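Local atomic coordinates of beta sliding clamp (Borrelia burgdorferi, PDB entry 6DJ8), a protein that probably forms, as a head-to-tail homodimer, a ring around DNA that tethers DNA polymerases and other proteins and makes them processive. Residues A[61-69]-A[252-260]; A[160-171]-A[222-233]. All coordinates share one frame; numbering follows the deposited sequence. Where two conformers were deposited one is given.

In the fold
From the N terminus, the chain first builds the N-terminal clamp domain, which includes strand 64-70. Contact 1 closes a long loop, its segments 183 residues apart at their nearest ends, when strand 254-259, near the end of the central domain, zips antiparallel against strand 64-70 and fuses sheet strands of the two domains. Contact 2 falls wholly within this loop and closes a much shorter one, pairing helix 157-167 with helix 223-231 of the central domain around an excursion of strands and loops without a helix. The two meet: Leu-228 and Leu-231 of helix 223-231 press on Ile-256, while Phe-227 and Leu-231 reach Phe-65, so the second helix lies between its helical partner and the interdomain sheet.

Contact 1: residues A[61-69]-A[252-260]; sequences RNIFFESTI and DNYKIACSL
The rings of Phe-65 and Tyr-254 touch at their rims without overlapping, with planes at 37° and CZ of Phe-65 3.4 Å from CD1 of Tyr-254. Phe-65 has CG anti to its backbone N (chi1 169°), a setting that swings the ring over toward strand 254-259; CD1 also touches CG1 of Ile-256. On the same face CB of Ser-67 sits 3.5 Å from CD1 of Tyr-254. The Tyr-254 hydroxyl reaches helix 19-29, hydrogen-bonding to Lys-28 and Glu-25. Further along, Ile-63 and Ile-256 run alongside each other in the same direction, their CG2 methyls 3.8 Å apart. Helices 19-29 and 223-231, one from each domain, cover this face. The ladder is antiparallel and joins the N-terminal to the central domain in one continuous sheet, one of the interdomain junctions that, with those between subunits, make the ring of a beta clamp. Phe-64 with Ala-257 and Glu-66 with Lys-255 are its hydrogen-bonded pairs, Phe-65 with Ile-256 and Ser-67 with Tyr-254 its non-hydrogen-bonded ones. Glu-66 and Lys-255 share the other face, but OE1 and NZ remain 4.8 Å apart, beyond salt-bridge distance. An asparagine lies at each end. In the conformer given, OD1 of Asn-62 accepts a nearly straight bond from Ser-259 N at 3.2 Å. Asn-253 gives ND2 to Thr-68 O at 2.9 Å; the acceptor lies in the amide plane, though the donor is tilted 34° from the carbonyl plane. The same ND2 bonds Glu-25, while the backbone O of Asn-253 takes Thr-68 N and a water.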
loop_
_atom_site.group_PDB
_atom_site.type_symbol
_atom_site.label_atom_id
_atom_site.label_comp_id
_atom_site.label_asym_id
_atom_site.label_seq_id
_atom_site.Cartn_x
_atom_site.Cartn_y
_atom_site.Cartn_z
ATOM N N ARG A 61 16.593 -22.616 3.999
ATOM C CA ARG A 61 17.578 -23.483 4.636
ATOM C C ARG A 61 16.997 -24.118 5.906
ATOM O O ARG A 61 17.683 -24.900 6.563
ATOM C CB ARG A 61 18.904 -22.754 4.914
ATOM C CG ARG A 61 19.398 -21.957 3.662
ATOM C CD ARG A 61 20.788 -21.380 3.819
ATOM N NE ARG A 61 21.802 -22.427 3.823
ATOM C CZ ARG A 61 23.105 -22.211 3.962
ATOM N NH1 ARG A 61 23.951 -23.234 3.952
ATOM N NH2 ARG A 61 23.563 -20.970 4.090
ATOM N N ASN A 62 15.744 -23.829 6.251
ATOM C CA ASN A 62 15.034 -24.552 7.307
ATOM C C ASN A 62 13.751 -25.166 6.775
ATOM O O ASN A 62 13.547 -26.377 6.909
ATOM C CB ASN A 62 14.739 -23.619 8.485
ATOM C CG ASN A 62 14.265 -24.363 9.714
ATOM O OD1 ASN A 62 13.372 -25.206 9.641
ATOM N ND2 ASN A 62 14.879 -24.064 10.852
ATOM N N ILE A 63 12.884 -24.368 6.169
ATOM C CA ILE A 63 11.718 -24.853 5.449
ATOM C C ILE A 63 12.173 -25.274 4.058
ATOM O O ILE A 63 12.933 -24.550 3.397
ATOM C CB ILE A 63 10.646 -23.753 5.360
ATOM C CG1 ILE A 63 10.104 -23.424 6.755
ATOM C CG2 ILE A 63 9.538 -24.178 4.408
ATOM C CD1 ILE A 63 9.290 -22.157 6.834
ATOM N N PHE A 64 11.732 -26.451 3.620
ATOM C CA PHE A 64 12.021 -26.974 2.289
ATOM C C PHE A 64 10.688 -27.182 1.593
ATOM O O PHE A 64 9.806 -27.864 2.127
ATOM C CB PHE A 64 12.844 -28.267 2.364
ATOM C CG PHE A 64 14.250 -28.034 2.782
ATOM C CD1 PHE A 64 14.588 -27.934 4.110
ATOM C CD2 PHE A 64 15.237 -27.832 1.822
ATOM C CE1 PHE A 64 15.897 -27.686 4.483
ATOM C CE2 PHE A 64 16.541 -27.581 2.185
ATOM C CZ PHE A 64 16.871 -27.513 3.521
ATOM N N PHE A 65 10.530 -26.567 0.432
ATOM C CA PHE A 65 9.253 -26.519 -0.259
ATOM C C PHE A 65 9.404 -27.151 -1.629
ATOM O O PHE A 65 10.415 -26.947 -2.306
ATOM C CB PHE A 65 8.763 -25.066 -0.401
ATOM C CG PHE A 65 7.582 -24.901 -1.327
ATOM C CD1 PHE A 65 6.289 -25.022 -0.844
ATOM C CD2 PHE A 65 7.766 -24.594 -2.676
ATOM C CE1 PHE A 65 5.191 -24.864 -1.672
ATOM C CE2 PHE A 65 6.673 -24.438 -3.525
ATOM C CZ PHE A 65 5.390 -24.559 -3.034
ATOM N N GLU A 66 8.387 -27.896 -2.045
ATOM C CA GLU A 66 8.411 -28.491 -3.371
ATOM C C GLU A 66 6.995 -28.530 -3.931
ATOM O O GLU A 66 6.058 -28.933 -3.235
ATOM C CB GLU A 66 9.031 -29.893 -3.292
ATOM C CG GLU A 66 8.582 -30.835 -4.362
ATOM C CD GLU A 66 9.391 -32.111 -4.390
ATOM O OE1 GLU A 66 8.968 -33.046 -5.100
ATOM O OE2 GLU A 66 10.425 -32.184 -3.690
ATOM N N SER A 67 6.840 -28.093 -5.180
ATOM C CA SER A 67 5.568 -28.137 -5.890
ATOM C C SER A 67 5.792 -28.725 -7.277
ATOM O O SER A 67 6.899 -28.686 -7.822
ATOM C CB SER A 67 4.925 -26.754 -6.026
ATOM O OG SER A 67 5.662 -25.932 -6.918
ATOM N N THR A 68 4.716 -29.251 -7.859
ATOM C CA THR A 68 4.798 -29.884 -9.163
ATOM C C THR A 68 3.610 -29.463 -10.011
ATOM O O THR A 68 2.485 -29.355 -9.511
ATOM C CB THR A 68 4.832 -31.421 -9.025
ATOM O OG1 THR A 68 4.878 -32.015 -10.326
ATOM C CG2 THR A 68 3.601 -31.920 -8.302
ATOM N N ILE A 69 3.874 -29.211 -11.296
ATOM C CA ILE A 69 2.841 -28.871 -12.262
ATOM C C ILE A 69 3.145 -29.603 -13.560
ATOM O O ILE A 69 4.287 -29.974 -13.839
ATOM C CB ILE A 69 2.754 -27.357 -12.535
ATOM C CG1 ILE A 69 4.083 -26.847 -13.095
ATOM C CG2 ILE A 69 2.347 -26.612 -11.275
ATOM C CD1 ILE A 69 4.026 -25.377 -13.583
ATOM N N ASP A 252 -2.417 -31.563 -2.039
ATOM C CA ASP A 252 -2.507 -31.185 -3.445
ATOM C C ASP A 252 -1.187 -31.448 -4.156
ATOM O O ASP A 252 -0.668 -32.564 -4.091
ATOM C CB ASP A 252 -2.944 -29.736 -3.569
ATOM C CG ASP A 252 -4.372 -29.524 -3.067
ATOM O OD1 ASP A 252 -5.243 -30.371 -3.361
ATOM O OD2 ASP A 252 -4.623 -28.527 -2.369
ATOM N N ASN A 253 -0.587 -30.433 -4.781
ATOM C CA ASN A 253 0.661 -30.659 -5.500
ATOM C C ASN A 253 1.878 -30.165 -4.723
ATOM O O ASN A 253 2.904 -29.838 -5.330
ATOM C CB ASN A 253 0.599 -30.022 -6.895
ATOM C CG ASN A 253 0.258 -28.536 -6.862
ATOM O OD1 ASN A 253 -0.548 -28.077 -6.047
ATOM N ND2 ASN A 253 0.870 -27.771 -7.761
ATOM N N TYR A 254 1.801 -30.154 -3.385
ATOM C CA TYR A 254 2.830 -29.579 -2.533
ATOM C C TYR A 254 3.394 -30.592 -1.542
ATOM O O TYR A 254 2.703 -31.511 -1.087
ATOM C CB TYR A 254 2.298 -28.358 -1.760
ATOM C CG TYR A 254 1.727 -27.284 -2.647
ATOM C CD1 TYR A 254 2.563 -26.470 -3.409
ATOM C CD2 TYR A 254 0.354 -27.086 -2.737
ATOM C CE1 TYR A 254 2.049 -25.485 -4.234
ATOM C CE2 TYR A 254 -0.171 -26.109 -3.553
ATOM C CZ TYR A 254 0.680 -25.309 -4.305
ATOM O OH TYR A 254 0.137 -24.351 -5.128
ATOM N N LYS A 255 4.679 -30.424 -1.232
ATOM C CA LYS A 255 5.344 -31.111 -0.137
ATOM C C LYS A 255 6.215 -30.076 0.542
ATOM O O LYS A 255 6.873 -29.282 -0.133
ATOM C CB LYS A 255 6.181 -32.304 -0.616
ATOM C CG LYS A 255 5.410 -33.328 -1.431
ATOM C CD LYS A 255 6.336 -34.450 -1.910
ATOM C CE LYS A 255 5.557 -35.572 -2.572
ATOM N NZ LYS A 255 6.463 -36.604 -3.160
ATOM N N ILE A 256 6.148 -30.018 1.863
ATOM C CA ILE A 256 6.862 -29.016 2.642
ATOM C C ILE A 256 7.397 -29.689 3.892
ATOM O O ILE A 256 6.726 -30.548 4.475
ATOM C CB ILE A 256 5.951 -27.827 3.026
ATOM C CG1 ILE A 256 4.925 -27.560 1.931
ATOM C CG2 ILE A 256 6.770 -26.558 3.278
ATOM C CD1 ILE A 256 3.917 -26.551 2.312
ATOM N N ALA A 257 8.589 -29.285 4.320
ATOM C CA ALA A 257 9.176 -29.828 5.534
ATOM C C ALA A 257 9.986 -28.744 6.228
ATOM O O ALA A 257 10.432 -27.778 5.597
ATOM C CB ALA A 257 10.061 -31.047 5.240
ATOM N N CYS A 258 10.173 -28.914 7.541
ATOM C CA CYS A 258 11.064 -28.037 8.290
ATOM C C CYS A 258 11.564 -28.793 9.508
ATOM O O CYS A 258 11.110 -29.902 9.797
ATOM C CB CYS A 258 10.359 -26.739 8.695
ATOM S SG CYS A 258 9.096 -26.933 10.021
ATOM N N SER A 259 12.521 -28.191 10.213
ATOM C CA SER A 259 13.070 -28.806 11.417
ATOM C C SER A 259 12.243 -28.431 12.633
ATOM O O SER A 259 11.667 -27.337 12.710
ATOM C CB SER A 259 14.514 -28.377 11.661
ATOM O OG SER A 259 15.368 -28.934 10.691
ATOM N N LEU A 260 12.192 -29.356 13.587
ATOM C CA LEU A 260 11.581 -29.076 14.872
ATOM C C LEU A 260 12.551 -28.310 15.767
ATOM O O LEU A 260 13.769 -28.339 15.588
ATOM C CB LEU A 260 11.158 -30.376 15.558
ATOM C CG LEU A 260 10.234 -31.275 14.734
ATOM C CD1 LEU A 260 10.014 -32.596 15.455
ATOM C CD2 LEU A 260 8.905 -30.593 14.437
HETATM O O HOH W 1 5.043 -31.725 -4.724
#

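Contact 2: residues A[160-171]-A[222-233]; sequences FKKVINRIAFSA and VKIFNFLKHLMS
Ile-164 reaches across to helix 223-231 with both of its branches. With CG1 beside the backbone N (chi1 -74°), CG2 falls anti to that nitrogen and rests 3.6 Å from Phe-225 O and 3.8 Å from CB of Lys-229. CG1 takes the other direction and meets CD1 of Phe-225 at 3.9 Å. At the tip, CD1 comes within 4.1 Å of CB of Leu-228, while within its own helix it sits over the centre of one face of the Phe-160 ring. The two helices cross at -136°, their axes 9.8 Å apart at closest approach. They are the helix pair of the central clamp domain, and Leu-228 also packs against Phe-251 of strand 246-251. No hydrogen bond links them, and the join is mainly apolar. CZ of Phe-160 meets CE1 of Phe-225 edge to edge, each atom near the plane of the other ring. Beside Phe-160, SD of Met-232 makes an oblique Met-aromatic contact, 3.5 Å from CD2. Toward the C-terminal end of segment 160-171, the methyls of Ala-168 and Ala-171 pack against Val-222.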
loop_
_atom_site.group_PDB
_atom_site.type_symbol
_atom_site.label_atom_id
_atom_site.label_comp_id
_atom_site.label_asym_id
_atom_site.label_seq_id
_atom_site.Cartn_x
_atom_site.Cartn_y
_atom_site.Cartn_z
ATOM N N PHE A 160 -7.682 -27.389 9.067
ATOM C CA PHE A 160 -6.303 -27.024 9.371
ATOM C C PHE A 160 -6.076 -25.532 9.189
ATOM O O PHE A 160 -5.345 -24.909 9.970
ATOM C CB PHE A 160 -5.354 -27.808 8.464
ATOM C CG PHE A 160 -3.904 -27.727 8.861
ATOM C CD1 PHE A 160 -3.531 -27.532 10.176
ATOM C CD2 PHE A 160 -2.908 -27.869 7.908
ATOM C CE1 PHE A 160 -2.188 -27.470 10.533
ATOM C CE2 PHE A 160 -1.572 -27.809 8.270
ATOM C CZ PHE A 160 -1.217 -27.615 9.589
ATOM N N LYS A 161 -6.668 -24.947 8.141
ATOM C CA LYS A 161 -6.555 -23.503 7.937
ATOM C C LYS A 161 -7.153 -22.736 9.107
ATOM O O LYS A 161 -6.572 -21.750 9.582
ATOM C CB LYS A 161 -7.282 -23.077 6.656
ATOM C CG LYS A 161 -6.537 -23.321 5.378
ATOM C CD LYS A 161 -7.253 -22.668 4.201
ATOM C CE LYS A 161 -7.505 -21.198 4.481
ATOM N NZ LYS A 161 -7.295 -20.377 3.261
ATOM N N LYS A 162 -8.327 -23.163 9.580
ATOM C CA LYS A 162 -8.941 -22.477 10.718
ATOM C C LYS A 162 -8.047 -22.564 11.948
ATOM O O LYS A 162 -7.822 -21.563 12.641
ATOM C CB LYS A 162 -10.319 -23.071 11.005
ATOM C CG LYS A 162 -11.118 -22.319 12.067
ATOM C CD LYS A 162 -12.595 -22.693 11.983
ATOM C CE LYS A 162 -13.364 -22.290 13.234
ATOM N NZ LYS A 162 -14.836 -22.377 12.989
ATOM N N VAL A 163 -7.493 -23.745 12.214
ATOM C CA VAL A 163 -6.608 -23.904 13.364
ATOM C C VAL A 163 -5.380 -23.010 13.230
ATOM O O VAL A 163 -4.958 -22.354 14.193
ATOM C CB VAL A 163 -6.228 -25.385 13.540
ATOM C CG1 VAL A 163 -5.128 -25.526 14.570
ATOM C CG2 VAL A 163 -7.450 -26.173 13.994
ATOM N N ILE A 164 -4.778 -22.979 12.042
ATOM C CA ILE A 164 -3.616 -22.122 11.820
ATOM C C ILE A 164 -3.989 -20.671 12.084
ATOM O O ILE A 164 -3.263 -19.933 12.765
ATOM C CB ILE A 164 -3.092 -22.307 10.382
ATOM C CG1 ILE A 164 -2.362 -23.643 10.236
ATOM C CG2 ILE A 164 -2.206 -21.119 9.968
ATOM C CD1 ILE A 164 -1.995 -23.976 8.785
ATOM N N ASN A 165 -5.134 -20.245 11.542
ATOM C CA ASN A 165 -5.595 -18.872 11.736
ATOM C C ASN A 165 -5.768 -18.549 13.218
ATOM O O ASN A 165 -5.509 -17.419 13.644
ATOM C CB ASN A 165 -6.904 -18.650 10.957
ATOM C CG ASN A 165 -7.277 -17.169 10.842
ATOM O OD1 ASN A 165 -6.443 -16.343 10.494
ATOM N ND2 ASN A 165 -8.532 -16.837 11.133
ATOM N N ARG A 166 -6.145 -19.533 14.033
ATOM C CA ARG A 166 -6.336 -19.277 15.456
ATOM C C ARG A 166 -5.058 -19.426 16.268
ATOM O O ARG A 166 -5.004 -18.938 17.401
ATOM C CB ARG A 166 -7.417 -20.216 16.009
ATOM C CG ARG A 166 -8.799 -19.641 15.737
ATOM C CD ARG A 166 -9.915 -20.649 15.535
ATOM N NE ARG A 166 -11.089 -19.932 15.051
ATOM C CZ ARG A 166 -12.261 -19.867 15.671
ATOM N NH1 ARG A 166 -12.481 -20.533 16.794
ATOM N NH2 ARG A 166 -13.235 -19.153 15.131
ATOM N N ILE A 167 -4.017 -20.053 15.718
ATOM C CA ILE A 167 -2.818 -20.383 16.476
ATOM C C ILE A 167 -1.623 -19.516 16.074
ATOM O O ILE A 167 -0.900 -19.010 16.941
ATOM C CB ILE A 167 -2.487 -21.883 16.320
ATOM C CG1 ILE A 167 -3.428 -22.728 17.181
ATOM C CG2 ILE A 167 -1.057 -22.151 16.724
ATOM C CD1 ILE A 167 -3.049 -22.745 18.651
ATOM N N ALA A 168 -1.417 -19.293 14.766
ATOM C CA ALA A 168 -0.146 -18.729 14.305
ATOM C C ALA A 168 0.141 -17.360 14.922
ATOM O O ALA A 168 1.270 -17.093 15.360
ATOM C CB ALA A 168 -0.141 -18.631 12.774
ATOM N N PHE A 169 -0.861 -16.474 14.969
ATOM C CA PHE A 169 -0.595 -15.099 15.392
ATOM C C PHE A 169 -0.109 -15.000 16.832
ATOM O O PHE A 169 0.552 -14.016 17.182
ATOM C CB PHE A 169 -1.854 -14.235 15.199
ATOM C CG PHE A 169 -2.920 -14.459 16.254
ATOM C CD1 PHE A 169 -3.901 -15.423 16.075
ATOM C CD2 PHE A 169 -2.938 -13.688 17.420
ATOM C CE1 PHE A 169 -4.902 -15.630 17.060
ATOM C CE2 PHE A 169 -3.927 -13.861 18.383
ATOM C CZ PHE A 169 -4.904 -14.851 18.211
ATOM N N SER A 170 -0.407 -15.992 17.682
ATOM C CA SER A 170 -0.007 -15.919 19.083
ATOM C C SER A 170 1.445 -16.302 19.341
ATOM O O SER A 170 1.962 -16.008 20.430
ATOM C CB SER A 170 -0.874 -16.847 19.939
ATOM O OG SER A 170 -2.146 -16.299 20.165
ATOM N N ALA A 171 2.104 -16.999 18.417
ATOM C CA ALA A 171 3.472 -17.411 18.692
ATOM C C ALA A 171 4.357 -16.181 18.796
ATOM O O ALA A 171 4.072 -15.135 18.207
ATOM C CB ALA A 171 3.989 -18.359 17.602
ATOM N N VAL A 222 6.812 -21.294 13.895
ATOM C CA VAL A 222 5.551 -20.805 13.371
ATOM C C VAL A 222 5.653 -20.431 11.888
ATOM O O VAL A 222 4.637 -20.446 11.187
ATOM C CB VAL A 222 5.041 -19.620 14.220
ATOM C CG1 VAL A 222 5.944 -18.358 14.043
ATOM C CG2 VAL A 222 3.588 -19.318 13.853
ATOM N N LYS A 223 6.842 -20.111 11.378
ATOM C CA LYS A 223 6.910 -19.572 10.011
ATOM C C LYS A 223 6.238 -20.504 9.009
ATOM O O LYS A 223 5.483 -20.045 8.141
ATOM C CB LYS A 223 8.354 -19.300 9.597
ATOM C CG LYS A 223 8.499 -18.793 8.150
ATOM C CD LYS A 223 9.941 -18.510 7.798
ATOM C CE LYS A 223 10.073 -17.920 6.375
ATOM N NZ LYS A 223 11.513 -17.736 6.026
ATOM N N ILE A 224 6.433 -21.825 9.155
ATOM C CA ILE A 224 5.831 -22.727 8.175
ATOM C C ILE A 224 4.313 -22.614 8.184
ATOM O O ILE A 224 3.668 -22.791 7.143
ATOM C CB ILE A 224 6.289 -24.192 8.376
ATOM C CG1 ILE A 224 5.927 -24.997 7.120
ATOM C CG2 ILE A 224 5.628 -24.810 9.611
ATOM C CD1 ILE A 224 6.504 -26.397 7.091
ATOM N N PHE A 225 3.709 -22.280 9.334
ATOM C CA PHE A 225 2.256 -22.160 9.353
ATOM C C PHE A 225 1.791 -20.881 8.668
ATOM O O PHE A 225 0.768 -20.887 7.980
ATOM C CB PHE A 225 1.738 -22.251 10.796
ATOM C CG PHE A 225 2.035 -23.583 11.411
ATOM C CD1 PHE A 225 1.324 -24.701 11.013
ATOM C CD2 PHE A 225 3.096 -23.745 12.280
ATOM C CE1 PHE A 225 1.631 -25.962 11.528
ATOM C CE2 PHE A 225 3.399 -24.985 12.793
ATOM C CZ PHE A 225 2.662 -26.101 12.412
ATOM N N ASN A 226 2.515 -19.777 8.845
ATOM C CA ASN A 226 2.191 -18.581 8.062
ATOM C C ASN A 226 2.289 -18.881 6.574
ATOM O O ASN A 226 1.388 -18.542 5.806
ATOM C CB ASN A 226 3.113 -17.433 8.462
ATOM C CG ASN A 226 2.857 -16.980 9.897
ATOM O OD1 ASN A 226 1.717 -17.015 10.352
ATOM N ND2 ASN A 226 3.905 -16.557 10.608
ATOM N N PHE A 227 3.315 -19.635 6.176
ATOM C CA PHE A 227 3.486 -20.024 4.772
ATOM C C PHE A 227 2.312 -20.870 4.285
ATOM O O PHE A 227 1.710 -20.602 3.231
ATOM C CB PHE A 227 4.801 -20.801 4.666
ATOM C CG PHE A 227 5.198 -21.195 3.283
ATOM C CD1 PHE A 227 5.063 -20.310 2.221
ATOM C CD2 PHE A 227 5.794 -22.427 3.062
ATOM C CE1 PHE A 227 5.483 -20.668 0.942
ATOM C CE2 PHE A 227 6.215 -22.796 1.789
ATOM C CZ PHE A 227 6.053 -21.911 0.730
ATOM N N LEU A 228 1.957 -21.880 5.078
ATOM C CA LEU A 228 0.939 -22.854 4.713
ATOM C C LEU A 228 -0.420 -22.208 4.494
ATOM O O LEU A 228 -1.179 -22.632 3.614
ATOM C CB LEU A 228 0.815 -23.890 5.835
ATOM C CG LEU A 228 1.828 -25.023 5.822
ATOM C CD1 LEU A 228 1.728 -25.766 7.125
ATOM C CD2 LEU A 228 1.471 -25.914 4.669
ATOM N N LYS A 229 -0.778 -21.235 5.330
ATOM C CA LYS A 229 -2.122 -20.690 5.207
ATOM C C LYS A 229 -2.304 -19.969 3.878
ATOM O O LYS A 229 -3.430 -19.892 3.381
ATOM C CB LYS A 229 -2.468 -19.791 6.401
ATOM C CG LYS A 229 -1.557 -18.611 6.683
ATOM C CD LYS A 229 -2.072 -17.881 7.918
ATOM C CE LYS A 229 -0.989 -17.105 8.652
ATOM N NZ LYS A 229 -1.449 -16.715 10.025
ATOM N N HIS A 230 -1.219 -19.505 3.261
ATOM C CA HIS A 230 -1.262 -18.982 1.899
ATOM C C HIS A 230 -1.344 -20.095 0.849
ATOM O O HIS A 230 -1.813 -19.844 -0.268
ATOM C CB HIS A 230 -0.027 -18.105 1.654
ATOM C CG HIS A 230 0.078 -17.559 0.261
ATOM N ND1 HIS A 230 -0.979 -16.954 -0.388
ATOM C CD2 HIS A 230 1.117 -17.530 -0.608
ATOM C CE1 HIS A 230 -0.596 -16.576 -1.594
ATOM N NE2 HIS A 230 0.672 -16.913 -1.753
ATOM N N LEU A 231 -0.900 -21.318 1.172
ATOM C CA LEU A 231 -0.856 -22.384 0.171
ATOM C C LEU A 231 -2.127 -23.218 0.113
ATOM O O LEU A 231 -2.505 -23.690 -0.965
ATOM C CB LEU A 231 0.312 -23.338 0.454
ATOM C CG LEU A 231 1.715 -22.751 0.468
ATOM C CD1 LEU A 231 2.696 -23.812 0.829
ATOM C CD2 LEU A 231 2.043 -22.221 -0.906
ATOM N N MET A 232 -2.803 -23.402 1.233
ATOM C CA MET A 232 -3.882 -24.375 1.295
ATOM C C MET A 232 -5.178 -23.801 0.744
ATOM O O MET A 232 -5.662 -22.761 1.208
ATOM C CB MET A 232 -4.066 -24.866 2.720
ATOM C CG MET A 232 -3.107 -25.980 3.060
ATOM S SD MET A 232 -3.342 -26.520 4.741
ATOM C CE MET A 232 -5.060 -26.322 4.856
ATOM N N SER A 233 -5.744 -24.511 -0.234
ATOM C CA SER A 233 -6.970 -24.076 -0.885
ATOM C C SER A 233 -8.165 -24.108 0.059
ATOM O O SER A 233 -9.089 -23.304 -0.090
ATOM C CB SER A 233 -7.233 -24.963 -2.102
ATOM O OG SER A 233 -7.518 -26.299 -1.707
#